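PDB 5WD9: Lem22 from Legionella pneumophila subsp. pneumophila ATCC 43290, which is an effector of the pathogen, probably acting by binding other proteins, although its precise biochemical role is unknown. Local coordinates for residues I19-K23 against E73-L77. Coordinates in Å, arbitrary orientation, origin at the centre of the assembly. Where two conformers were deposited one is given. Residues are numbered along the deposited sequence.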
loop_
_atom_site.group_PDB
_atom_site.type_symbol
_atom_site.label_atom_id
_atom_site.label_comp_id
_atom_site.label_asym_id
_atom_site.label_seq_id
_atom_site.Cartn_x
_atom_site.Cartn_y
_atom_site.Cartn_z
ATOM N N ILE A 19 6.289 -0.356 -3.200
ATOM C CA ILE A 19 6.438 1.017 -3.668
ATOM C C ILE A 19 7.883 1.276 -4.068
ATOM O O ILE A 19 8.159 1.900 -5.103
ATOM C CB ILE A 19 5.941 1.996 -2.588
ATOM C CG1 ILE A 19 4.418 1.930 -2.499
ATOM C CG2 ILE A 19 6.443 3.426 -2.863
ATOM C CD1 ILE A 19 3.825 2.554 -1.229
ATOM N N ALA A 20 8.830 0.764 -3.279
ATOM C CA ALA A 20 10.241 0.926 -3.616
ATOM C C ALA A 20 10.571 0.230 -4.932
ATOM O O ALA A 20 11.274 0.790 -5.786
ATOM C CB ALA A 20 11.109 0.407 -2.471
ATOM N N LYS A 21 10.047 -0.977 -5.136
ATOM C CA LYS A 21 10.326 -1.688 -6.379
ATOM C C LYS A 21 9.674 -1.000 -7.571
ATOM O O LYS A 21 10.238 -0.995 -8.675
ATOM C CB LYS A 21 9.857 -3.134 -6.262
ATOM C CG LYS A 21 10.752 -3.946 -5.339
ATOM C CD LYS A 21 10.156 -5.268 -4.930
ATOM C CE LYS A 21 11.160 -6.050 -4.101
ATOM N NZ LYS A 21 10.469 -7.194 -3.463
ATOM N N ALA A 22 8.488 -0.424 -7.376
ATOM C CA ALA A 22 7.871 0.371 -8.433
ATOM C C ALA A 22 8.781 1.514 -8.855
ATOM O O ALA A 22 9.010 1.729 -10.050
ATOM C CB ALA A 22 6.544 0.924 -7.937
ATOM N N LYS A 23 9.314 2.259 -7.886
ATOM C CA LYS A 23 10.184 3.384 -8.215
ATOM C C LYS A 23 11.460 2.961 -8.926
ATOM O O LYS A 23 12.053 3.778 -9.642
ATOM C CB LYS A 23 10.516 4.170 -6.955
ATOM C CG LYS A 23 9.324 4.830 -6.318
ATOM C CD LYS A 23 9.736 5.423 -5.000
ATOM C CE LYS A 23 8.596 6.148 -4.357
ATOM N NZ LYS A 23 8.991 6.604 -2.997
ATOM N N GLU A 73 0.827 7.833 -0.847
ATOM C CA GLU A 73 1.885 7.855 -1.849
ATOM C C GLU A 73 1.553 6.905 -2.997
ATOM O O GLU A 73 1.747 7.236 -4.177
ATOM C CB GLU A 73 3.207 7.455 -1.196
ATOM C CG GLU A 73 4.373 7.489 -2.183
ATOM C CD GLU A 73 5.679 7.010 -1.588
ATOM O OE1 GLU A 73 5.670 6.382 -0.513
ATOM O OE2 GLU A 73 6.723 7.259 -2.229
ATOM N N MET A 74 1.059 5.714 -2.662
ATOM C CA MET A 74 0.692 4.739 -3.682
ATOM C C MET A 74 -0.370 5.291 -4.620
ATOM O O MET A 74 -0.296 5.093 -5.838
ATOM C CB MET A 74 0.191 3.461 -3.009
ATOM C CG MET A 74 -0.254 2.369 -3.976
ATOM S SD MET A 74 -1.984 2.479 -4.479
ATOM C CE MET A 74 -2.801 2.233 -2.897
ATOM N N LEU A 75 -1.376 5.983 -4.070
ATOM C CA LEU A 75 -2.439 6.521 -4.912
ATOM C C LEU A 75 -1.876 7.470 -5.955
ATOM O O LEU A 75 -2.248 7.404 -7.131
ATOM C CB LEU A 75 -3.478 7.238 -4.054
ATOM C CG LEU A 75 -4.422 6.411 -3.195
ATOM C CD1 LEU A 75 -5.364 7.372 -2.492
ATOM C CD2 LEU A 75 -5.160 5.381 -4.025
ATOM N N GLU A 76 -0.953 8.345 -5.553
ATOM C CA GLU A 76 -0.403 9.271 -6.531
ATOM C C GLU A 76 0.497 8.567 -7.535
ATOM O O GLU A 76 0.419 8.848 -8.733
ATOM C CB GLU A 76 0.325 10.435 -5.873
ATOM C CG GLU A 76 0.862 11.369 -6.938
ATOM C CD GLU A 76 1.151 12.753 -6.433
ATOM O OE1 GLU A 76 1.169 12.942 -5.201
ATOM O OE2 GLU A 76 1.354 13.649 -7.279
ATOM N N LEU A 77 1.353 7.647 -7.084
ATOM C CA LEU A 77 2.211 6.946 -8.031
ATOM C C LEU A 77 1.397 6.110 -9.008
ATOM O O LEU A 77 1.710 6.060 -10.203
ATOM C CB LEU A 77 3.205 6.050 -7.303
ATOM C CG LEU A 77 4.214 6.761 -6.406
ATOM C CD1 LEU A 77 4.911 5.744 -5.525
ATOM C CD2 LEU A 77 5.234 7.504 -7.229
#
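Where two helices run side by side, hydrophobic groups commonly meet near the core while long charged chains reach across the outer edge, and this pair in Lem22 illustrates the principle. The segments 19-23 and 73-77 point nearly the same way, at 28°, but their axes come no closer than 11.4 Å, so side chains must fill the gap. Ile19, with chi1 m and chi2 t, sends its branches to different apolar partners: its CD1 meets CB of Met74 at 4.1 Å, and its CG2 lies 3.8 Å from CD1 of Leu77. The same CG2 is 3.9 Å from OE1 of Glu73, next to the salt bridge. Met74 offers mainly the base of its side chain; a t, m, m conformation, in the conformer given, carries the sulfur away from Ile19. Leu77, in the common m, t rotamer, points into the interface, with CD1 also 3.9 Å from CE of Lys23, so the far end of the lysine's aliphatic chain touches it just before the charge. Lys23 leaves its helix sideways, yet with chi1 m and all later torsions t it extends far enough to reach Glu73, itself stretched with chi1 and chi2 t. NZ of Lys23 and OE2 of Glu73 form a very short hydrogen-bonded salt bridge of 2.5 Å. Helix 28-52, second in the chain and running the opposite way, completes the three-helix bundle, touching Ala22 through Phe34 and Leu35 and Met74 through His39, and so packs against both helix 4-24 and helix 58-87.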